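Local structure of MmeI (Methylophilus methylotrophus, 5HR4) at residues N342-L347 and R386-G391; A349-L354 and I382-G387; L396-L401 and D439-Y444. The protein is a Type IIL restriction-modification enzyme that probably methylates the exocyclic amino group of adenine in DNA with S-adenosyl-L-methionine as the methyl donor. One frame throughout, in Å; residues are numbered along the deposited sequence.

Contact 1. Residues N342-L347 and R386-G391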
loop_
_atom_site.group_PDB
_atom_site.type_symbol
_atom_site.label_atom_id
_atom_site.label_comp_id
_atom_site.label_asym_id
_atom_site.label_seq_id
_atom_site.Cartn_x
_atom_site.Cartn_y
_atom_site.Cartn_z
ATOM N N ASN A 342 8.511 -25.800 31.166
ATOM C CA ASN A 342 8.710 -26.923 32.087
ATOM C C ASN A 342 8.715 -26.505 33.555
ATOM O O ASN A 342 8.942 -27.351 34.436
ATOM C CB ASN A 342 10.010 -27.667 31.748
ATOM C CG ASN A 342 9.868 -28.578 30.522
ATOM O OD1 ASN A 342 8.832 -29.223 30.316
ATOM N ND2 ASN A 342 10.915 -28.633 29.711
ATOM N N ASN A 343 8.456 -25.229 33.829
ATOM C CA ASN A 343 8.379 -24.661 35.169
ATOM C C ASN A 343 6.943 -24.183 35.360
ATOM O O ASN A 343 6.548 -23.160 34.786
ATOM C CB ASN A 343 9.392 -23.521 35.298
ATOM C CG ASN A 343 9.310 -22.781 36.616
ATOM O OD1 ASN A 343 8.245 -22.619 37.212
ATOM N ND2 ASN A 343 10.455 -22.302 37.071
ATOM N N LYS A 344 6.167 -24.925 36.155
ATOM C CA LYS A 344 4.765 -24.583 36.399
ATOM C C LYS A 344 4.619 -23.142 36.862
ATOM O O LYS A 344 3.710 -22.427 36.424
ATOM C CB LYS A 344 4.159 -25.528 37.438
ATOM C CG LYS A 344 3.094 -26.489 36.894
ATOM C CD LYS A 344 3.690 -27.701 36.166
ATOM C CE LYS A 344 2.580 -28.656 35.718
ATOM N NZ LYS A 344 3.055 -29.889 35.006
ATOM N N ASN A 345 5.515 -22.702 37.752
ATOM C CA ASN A 345 5.479 -21.334 38.265
ATOM C C ASN A 345 5.619 -20.316 37.134
ATOM O O ASN A 345 4.712 -19.512 36.877
ATOM C CB ASN A 345 6.596 -21.151 39.288
ATOM C CG ASN A 345 6.162 -20.379 40.489
ATOM O OD1 ASN A 345 5.114 -20.663 41.073
ATOM N ND2 ASN A 345 6.961 -19.383 40.876
ATOM N N LYS A 346 6.757 -20.350 36.432
ATOM C CA LYS A 346 7.032 -19.362 35.394
ATOM C C LYS A 346 6.013 -19.443 34.259
ATOM O O LYS A 346 5.723 -18.434 33.600
ATOM C CB LYS A 346 8.465 -19.556 34.879
ATOM C CG LYS A 346 9.579 -19.136 35.882
ATOM C CD LYS A 346 10.970 -19.628 35.456
ATOM C CE LYS A 346 12.045 -18.565 35.645
ATOM N NZ LYS A 346 13.111 -18.695 34.589
ATOM N N LEU A 347 5.450 -20.631 34.035
ATOM C CA LEU A 347 4.394 -20.783 33.045
ATOM C C LEU A 347 3.128 -20.059 33.487
ATOM O O LEU A 347 2.420 -19.472 32.661
ATOM C CB LEU A 347 4.121 -22.271 32.820
ATOM C CG LEU A 347 3.433 -22.654 31.511
ATOM C CD1 LEU A 347 4.153 -22.015 30.309
ATOM C CD2 LEU A 347 3.352 -24.169 31.362
ATOM N N ARG A 386 -1.662 -27.058 27.890
ATOM C CA ARG A 386 -1.073 -28.399 27.827
ATOM C C ARG A 386 0.046 -28.520 28.845
ATOM O O ARG A 386 0.098 -29.484 29.618
ATOM C CB ARG A 386 -0.562 -28.703 26.411
ATOM C CG ARG A 386 0.003 -30.126 26.182
ATOM C CD ARG A 386 -0.730 -30.849 25.027
ATOM N NE ARG A 386 -0.798 -30.042 23.799
ATOM C CZ ARG A 386 -1.682 -30.221 22.816
ATOM N NH1 ARG A 386 -2.598 -31.175 22.902
ATOM N NH2 ARG A 386 -1.658 -29.441 21.740
ATOM N N GLY A 387 0.895 -27.498 28.914
ATOM C CA GLY A 387 1.937 -27.410 29.914
ATOM C C GLY A 387 1.404 -27.481 31.325
ATOM O O GLY A 387 1.719 -28.418 32.065
ATOM N N LEU A 388 0.576 -26.503 31.698
ATOM C CA LEU A 388 0.112 -26.360 33.074
ATOM C C LEU A 388 -0.591 -27.604 33.622
ATOM O O LEU A 388 -0.624 -27.772 34.846
ATOM C CB LEU A 388 -0.822 -25.149 33.161
ATOM C CG LEU A 388 -0.121 -23.785 33.153
ATOM C CD1 LEU A 388 -1.120 -22.656 33.385
ATOM C CD2 LEU A 388 1.012 -23.742 34.179
ATOM N N HIS A 389 -1.143 -28.473 32.759
ATOM C CA HIS A 389 -2.050 -29.543 33.182
ATOM C C HIS A 389 -1.440 -30.426 34.266
ATOM O O HIS A 389 -0.542 -31.239 33.997
ATOM C CB HIS A 389 -2.482 -30.405 31.985
ATOM C CG HIS A 389 -3.461 -31.485 32.340
ATOM N ND1 HIS A 389 -4.581 -31.255 33.113
ATOM C CD2 HIS A 389 -3.482 -32.806 32.036
ATOM C CE1 HIS A 389 -5.249 -32.385 33.268
ATOM N NE2 HIS A 389 -4.606 -33.340 32.622
ATOM N N ARG A 390 -1.929 -30.253 35.501
ATOM C CA ARG A 390 -1.464 -30.975 36.678
ATOM C C ARG A 390 -2.406 -32.103 37.080
ATOM O O ARG A 390 -2.243 -32.683 38.157
ATOM C CB ARG A 390 -1.271 -30.001 37.843
ATOM N N GLY A 391 -3.387 -32.424 36.244
ATOM C CA GLY A 391 -4.295 -33.526 36.471
ATOM C C GLY A 391 -3.993 -34.759 35.654
ATOM O O GLY A 391 -4.846 -35.652 35.577
#
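L347 and K344, one turn apart at the start of helix 344-355, both face the last turn of helix 368-388. L347 places CG anti to its backbone N (chi1 -159°) and lays CD2 on the backbone of G387, 3.8 Å from G387 CA. The same methyl reaches L388 CD2 at 3.7 Å, the two leucines crossing obliquely. A CB on G387 would fall 2.6 Å from L347 CD2, so the close seat of this methyl depends on the bare glycine. K344, its chain bent at chi2, brings CE to 3.4 Å from L388 O, while NZ lies 3.5 Å from G387 O and 4.0 Å from H389 O. Its charge probably interacts favourably with the carbonyl-rich C-terminal end of that helix. Behind this first shell, N343 caps the helix that carries both residues: its OD1 accepts K346 N at 2.8 Å, from above the carbonyl plane, and its main-chain O accepts L347 N. Across from it, helix 368-388 ends at L388, and H389 leaves helical geometry. Helix 318-340 packs F337 and V340 around L347, so the contact joins the tips of three helices of the methyltransferase domain, with strand 359-361 linking helices 344-355 and 368-388 along the chain.

Contact 2. Residues A349-L354 and I382-G387; sequences AFHKKL and IEVLRG
From helix 368-388, V384 points its CB at helix 344-355 and divides its two methyls between two aromatic rings. CG1, anti to the backbone N (chi1 162°), goes to H351: it stands over one face of the imidazole as a CH-pi contact, 4.2 Å from the centroid of the H351 ring and nearest to H351 CG. CG2, anti to the carbonyl carbon instead, meets the F350 ring in its plane, at the edge, with CE2 of F350 3.8 Å from CG2 of V384. Beside the ring, L354 CD1 comes to 4.3 Å from V384 CG2, and L354 CG also lies over one face of F350. H351 and F350 both hold CG anti to the backbone N, which turns both rings toward helix 368-388, one to each methyl of V384. L385 adds CD2 at 4.0 Å from H351 CE1, approaching that ring obliquely.

The helix segments run nearly antiparallel, 155° apart with their axes 10.9 Å from each other, and F337 of helix 318-340 also packs on V384. On the flank of helix 368-388, R386 grips E383 side-on, NE to OE1 and NH2 to the syn lone pair of OE2 (2.7 Å from R386 NH2 to E383 OE2), and its NH1 forms a salt bridge with E440. The interface proper is apolar, but the buried imidazole is not left without a polar partner: H351 NE2 is hydrogen-bonded to E381 OE2 one turn back on helix 368-388, and this carboxylate would probably favour a protonated histidine and help fix the ring rotation under V384.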
loop_
_atom_site.group_PDB
_atom_site.type_symbol
_atom_site.label_atom_id
_atom_site.label_comp_id
_atom_site.label_asym_id
_atom_site.label_seq_id
_atom_site.Cartn_x
_atom_site.Cartn_y
_atom_site.Cartn_z
ATOM N N ALA A 349 3.012 -17.328 35.435
ATOM C CA ALA A 349 3.267 -15.915 35.190
ATOM C C ALA A 349 3.186 -15.606 33.698
ATOM O O ALA A 349 2.684 -14.544 33.302
ATOM C CB ALA A 349 4.627 -15.516 35.768
ATOM N N PHE A 350 3.636 -16.549 32.856
ATOM C CA PHE A 350 3.561 -16.371 31.407
ATOM C C PHE A 350 2.118 -16.297 30.927
ATOM O O PHE A 350 1.803 -15.516 30.019
ATOM C CB PHE A 350 4.298 -17.506 30.706
ATOM C CG PHE A 350 4.353 -17.374 29.209
ATOM C CD1 PHE A 350 5.172 -16.431 28.611
ATOM C CD2 PHE A 350 3.610 -18.222 28.396
ATOM C CE1 PHE A 350 5.240 -16.321 27.235
ATOM C CE2 PHE A 350 3.669 -18.117 27.006
ATOM C CZ PHE A 350 4.484 -17.168 26.427
ATOM N N HIS A 351 1.223 -17.088 31.524
ATOM C CA HIS A 351 -0.176 -16.989 31.126
ATOM C C HIS A 351 -0.742 -15.615 31.455
ATOM O O HIS A 351 -1.357 -14.965 30.598
ATOM C CB HIS A 351 -1.025 -18.061 31.792
ATOM C CG HIS A 351 -2.243 -18.415 31.001
ATOM N ND1 HIS A 351 -3.140 -19.387 31.392
ATOM C CD2 HIS A 351 -2.694 -17.941 29.815
ATOM C CE1 HIS A 351 -4.090 -19.497 30.481
ATOM N NE2 HIS A 351 -3.842 -18.631 29.513
ATOM N N LYS A 352 -0.564 -15.169 32.705
ATOM C CA LYS A 352 -1.075 -13.861 33.102
ATOM C C LYS A 352 -0.504 -12.767 32.218
ATOM O O LYS A 352 -1.212 -11.806 31.894
ATOM C CB LYS A 352 -0.762 -13.579 34.575
ATOM N N LYS A 353 0.754 -12.913 31.784
ATOM C CA LYS A 353 1.309 -11.950 30.838
ATOM C C LYS A 353 0.572 -11.995 29.503
ATOM O O LYS A 353 0.329 -10.947 28.897
ATOM C CB LYS A 353 2.807 -12.183 30.618
ATOM C CG LYS A 353 3.489 -10.973 29.965
ATOM C CD LYS A 353 4.393 -11.357 28.793
ATOM C CE LYS A 353 5.818 -11.636 29.241
ATOM N NZ LYS A 353 6.731 -11.910 28.094
ATOM N N LEU A 354 0.202 -13.192 29.030
ATOM C CA LEU A 354 -0.560 -13.270 27.786
ATOM C C LEU A 354 -1.935 -12.631 27.941
ATOM O O LEU A 354 -2.393 -11.918 27.045
ATOM C CB LEU A 354 -0.682 -14.720 27.304
ATOM C CG LEU A 354 0.613 -15.402 26.808
ATOM C CD1 LEU A 354 0.397 -16.850 26.395
ATOM C CD2 LEU A 354 1.221 -14.650 25.647
ATOM N N ILE A 382 -3.141 -22.799 23.861
ATOM C CA ILE A 382 -3.430 -24.234 23.982
ATOM C C ILE A 382 -2.216 -24.971 24.547
ATOM O O ILE A 382 -2.330 -25.771 25.482
ATOM C CB ILE A 382 -3.847 -24.835 22.624
ATOM C CG1 ILE A 382 -5.337 -24.667 22.354
ATOM C CG2 ILE A 382 -3.496 -26.328 22.552
ATOM C CD1 ILE A 382 -5.722 -25.070 20.922
ATOM N N GLU A 383 -1.040 -24.726 23.971
ATOM C CA GLU A 383 0.171 -25.363 24.463
ATOM C C GLU A 383 0.470 -24.946 25.894
ATOM O O GLU A 383 1.033 -25.735 26.662
ATOM C CB GLU A 383 1.349 -25.037 23.534
ATOM C CG GLU A 383 1.156 -25.510 22.083
ATOM C CD GLU A 383 0.598 -26.942 21.990
ATOM O OE1 GLU A 383 1.078 -27.843 22.715
ATOM O OE2 GLU A 383 -0.333 -27.179 21.194
ATOM N N VAL A 384 0.082 -23.726 26.285
ATOM C CA VAL A 384 0.283 -23.303 27.672
ATOM C C VAL A 384 -0.555 -24.158 28.609
ATOM O O VAL A 384 -0.057 -24.691 29.608
ATOM C CB VAL A 384 -0.032 -21.806 27.844
ATOM C CG1 VAL A 384 -0.257 -21.492 29.316
ATOM C CG2 VAL A 384 1.102 -20.956 27.273
ATOM N N LEU A 385 -1.845 -24.305 28.300
ATOM C CA LEU A 385 -2.692 -25.180 29.105
ATOM C C LEU A 385 -2.242 -26.633 29.023
ATOM O O LEU A 385 -2.411 -27.377 29.996
ATOM C CB LEU A 385 -4.154 -25.026 28.688
ATOM C CG LEU A 385 -4.567 -23.601 29.070
ATOM C CD1 LEU A 385 -5.972 -23.151 28.573
ATOM C CD2 LEU A 385 -4.455 -23.480 30.571
ATOM N N ARG A 386 -1.662 -27.058 27.890
ATOM C CA ARG A 386 -1.073 -28.399 27.827
ATOM C C ARG A 386 0.046 -28.520 28.845
ATOM O O ARG A 386 0.098 -29.484 29.618
ATOM C CB ARG A 386 -0.562 -28.703 26.411
ATOM C CG ARG A 386 0.003 -30.126 26.182
ATOM C CD ARG A 386 -0.730 -30.849 25.027
ATOM N NE ARG A 386 -0.798 -30.042 23.799
ATOM C CZ ARG A 386 -1.682 -30.221 22.816
ATOM N NH1 ARG A 386 -2.598 -31.175 22.902
ATOM N NH2 ARG A 386 -1.658 -29.441 21.740
ATOM N N GLY A 387 0.895 -27.498 28.914
ATOM C CA GLY A 387 1.937 -27.410 29.914
ATOM C C GLY A 387 1.404 -27.481 31.325
ATOM O O GLY A 387 1.719 -28.418 32.065
#

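Contact 3. Residues L396-L401 and D439-Y444; sequences LDIEHL and DEFGNY
Apolar contacts carry one half of this junction. L396 and F441 lie side by side, pointing the same way, and CD2 of L396 settles over one face of the F441 ring as a CH-pi contact, 3.9 Å from the F441 centroid and 17° off the normal. The opposite face of that ring is backed by CB of E440, so the phenyl is sandwiched. I398 comes to the ring differently, its CD1 at the edge, 4.2 Å from F441 CD2.

The polar half is N443. With CG in the crowded position between its backbone N and carbonyl carbon (chi1 57°), the amide reaches the backbone at L396, and ND2 gives L396 O a weak, bent hydrogen bond of 3.1 Å, N-H...O angle 122°. The amide oxygen OD1 faces CD1 of I398. A turn through G442, with positive phi, brings N443 round to this place, and N443 O is held in turn by the S438 hydroxyl. An alanine in place of N443 lacks the amide that bonds L396 O and packs on I398, and would probably hold the chain at L396 less firmly.

Around the junction, L396 also packs on L385 and F441 on R386, both of helix 368-388, while I398 rests on I437 of helix 416-440; the loop that leaves the first of these helices is thus packed against the C-terminal end of the second, ahead of strand 455-458.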
loop_
_atom_site.group_PDB
_atom_site.type_symbol
_atom_site.label_atom_id
_atom_site.label_comp_id
_atom_site.label_asym_id
_atom_site.label_seq_id
_atom_site.Cartn_x
_atom_site.Cartn_y
_atom_site.Cartn_z
ATOM N N LEU A 396 -8.714 -31.990 30.951
ATOM C CA LEU A 396 -8.333 -30.639 31.330
ATOM C C LEU A 396 -9.565 -29.736 31.378
ATOM O O LEU A 396 -10.397 -29.753 30.465
ATOM C CB LEU A 396 -7.296 -30.096 30.344
ATOM C CG LEU A 396 -6.749 -28.678 30.544
ATOM C CD1 LEU A 396 -6.442 -28.436 32.015
ATOM C CD2 LEU A 396 -5.488 -28.493 29.717
ATOM N N ASP A 397 -9.679 -28.940 32.442
ATOM C CA ASP A 397 -10.874 -28.132 32.689
ATOM C C ASP A 397 -10.678 -26.753 32.075
ATOM O O ASP A 397 -10.069 -25.857 32.675
ATOM C CB ASP A 397 -11.181 -28.039 34.178
ATOM C CG ASP A 397 -12.402 -27.171 34.469
ATOM O OD1 ASP A 397 -13.350 -27.140 33.638
ATOM O OD2 ASP A 397 -12.401 -26.512 35.533
ATOM N N ILE A 398 -11.255 -26.576 30.888
ATOM C CA ILE A 398 -10.974 -25.403 30.079
ATOM C C ILE A 398 -11.583 -24.149 30.692
ATOM O O ILE A 398 -10.893 -23.132 30.839
ATOM C CB ILE A 398 -11.474 -25.631 28.647
ATOM C CG1 ILE A 398 -10.705 -26.797 28.025
ATOM C CG2 ILE A 398 -11.339 -24.361 27.845
ATOM C CD1 ILE A 398 -11.238 -27.242 26.698
ATOM N N GLU A 399 -12.884 -24.192 31.051
ATOM C CA GLU A 399 -13.592 -22.957 31.401
ATOM C C GLU A 399 -12.863 -22.193 32.497
ATOM O O GLU A 399 -12.767 -20.960 32.444
ATOM C CB GLU A 399 -15.045 -23.229 31.820
ATOM N N HIS A 400 -12.302 -22.907 33.478
ATOM C CA HIS A 400 -11.613 -22.243 34.576
ATOM C C HIS A 400 -10.130 -22.042 34.315
ATOM O O HIS A 400 -9.487 -21.291 35.051
ATOM C CB HIS A 400 -11.823 -23.019 35.881
ATOM C CG HIS A 400 -13.267 -23.172 36.254
ATOM N ND1 HIS A 400 -14.230 -22.252 35.891
ATOM C CD2 HIS A 400 -13.918 -24.149 36.930
ATOM C CE1 HIS A 400 -15.408 -22.652 36.334
ATOM N NE2 HIS A 400 -15.247 -23.801 36.966
ATOM N N LEU A 401 -9.577 -22.667 33.277
ATOM C CA LEU A 401 -8.180 -22.447 32.931
ATOM C C LEU A 401 -8.020 -21.340 31.893
ATOM O O LEU A 401 -7.184 -20.452 32.069
ATOM C CB LEU A 401 -7.550 -23.756 32.441
ATOM N N ASP A 439 -11.500 -29.917 20.929
ATOM C CA ASP A 439 -11.032 -31.138 20.287
ATOM C C ASP A 439 -9.777 -31.673 20.965
ATOM O O ASP A 439 -9.680 -32.878 21.228
ATOM C CB ASP A 439 -10.761 -30.893 18.803
ATOM C CG ASP A 439 -12.011 -30.520 18.030
ATOM O OD1 ASP A 439 -13.123 -30.602 18.598
ATOM O OD2 ASP A 439 -11.880 -30.146 16.841
ATOM N N GLU A 440 -8.807 -30.796 21.257
ATOM C CA GLU A 440 -7.541 -31.260 21.819
ATOM C C GLU A 440 -7.748 -32.016 23.122
ATOM O O GLU A 440 -7.130 -33.068 23.343
ATOM C CB GLU A 440 -6.595 -30.092 22.066
ATOM C CG GLU A 440 -6.136 -29.392 20.821
ATOM C CD GLU A 440 -5.384 -30.305 19.886
ATOM O OE1 GLU A 440 -4.630 -31.181 20.381
ATOM O OE2 GLU A 440 -5.555 -30.136 18.655
ATOM N N PHE A 441 -8.596 -31.490 24.002
ATOM C CA PHE A 441 -8.731 -32.005 25.355
ATOM C C PHE A 441 -10.054 -32.707 25.579
ATOM O O PHE A 441 -10.446 -32.911 26.728
ATOM C CB PHE A 441 -8.575 -30.875 26.365
ATOM C CG PHE A 441 -7.321 -30.094 26.194
ATOM C CD1 PHE A 441 -6.128 -30.736 25.917
ATOM C CD2 PHE A 441 -7.333 -28.714 26.301
ATOM C CE1 PHE A 441 -4.966 -30.019 25.756
ATOM C CE2 PHE A 441 -6.173 -27.982 26.143
ATOM C CZ PHE A 441 -4.986 -28.636 25.867
ATOM N N GLY A 442 -10.756 -33.058 24.507
ATOM C CA GLY A 442 -12.057 -33.689 24.610
ATOM C C GLY A 442 -12.985 -33.207 25.716
ATOM O O GLY A 442 -13.370 -33.999 26.581
ATOM N N ASN A 443 -13.335 -31.923 25.738
ATOM C CA ASN A 443 -14.532 -31.521 26.470
ATOM C C ASN A 443 -15.060 -30.234 25.864
ATOM O O ASN A 443 -14.285 -29.338 25.514
ATOM C CB ASN A 443 -14.300 -31.341 27.979
ATOM C CG ASN A 443 -13.211 -30.348 28.290
ATOM O OD1 ASN A 443 -12.282 -30.163 27.493
ATOM N ND2 ASN A 443 -13.303 -29.711 29.462
ATOM N N TYR A 444 -16.384 -30.158 25.751
ATOM C CA TYR A 444 -17.013 -29.064 25.024
ATOM C C TYR A 444 -16.876 -27.768 25.798
ATOM O O TYR A 444 -17.168 -27.709 26.996
ATOM C CB TYR A 444 -18.485 -29.357 24.770
ATOM C CG TYR A 444 -19.153 -28.350 23.854
ATOM C CD1 TYR A 444 -19.115 -28.512 22.466
ATOM C CD2 TYR A 444 -19.825 -27.244 24.372
ATOM C CE1 TYR A 444 -19.721 -27.615 21.624
ATOM C CE2 TYR A 444 -20.436 -26.336 23.537
ATOM C CZ TYR A 444 -20.388 -26.525 22.159
ATOM O OH TYR A 444 -21.006 -25.614 21.313
#

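All three contacts lie at the outer end of the methyltransferase domain, on one side of the chain's centre. Contacts 1 and 2 join the same pair, helix 344-355 and helix 368-388, with centres about 8 Å apart; they share R386 and G387 and touch where L347 CD2 packs on V384 O. Both end on the same stretch of helix 368-388 before contact 3 opens, its centre about 15 and 14 Å from theirs. H351 CE1 and L385 CD2 of contact 2 pack on L401 of contact 3. Together they hold the ends of helices 344-355, 368-388 and 416-440 far from the annotated sites, so their part is in the architecture of the Rossmann-like domain.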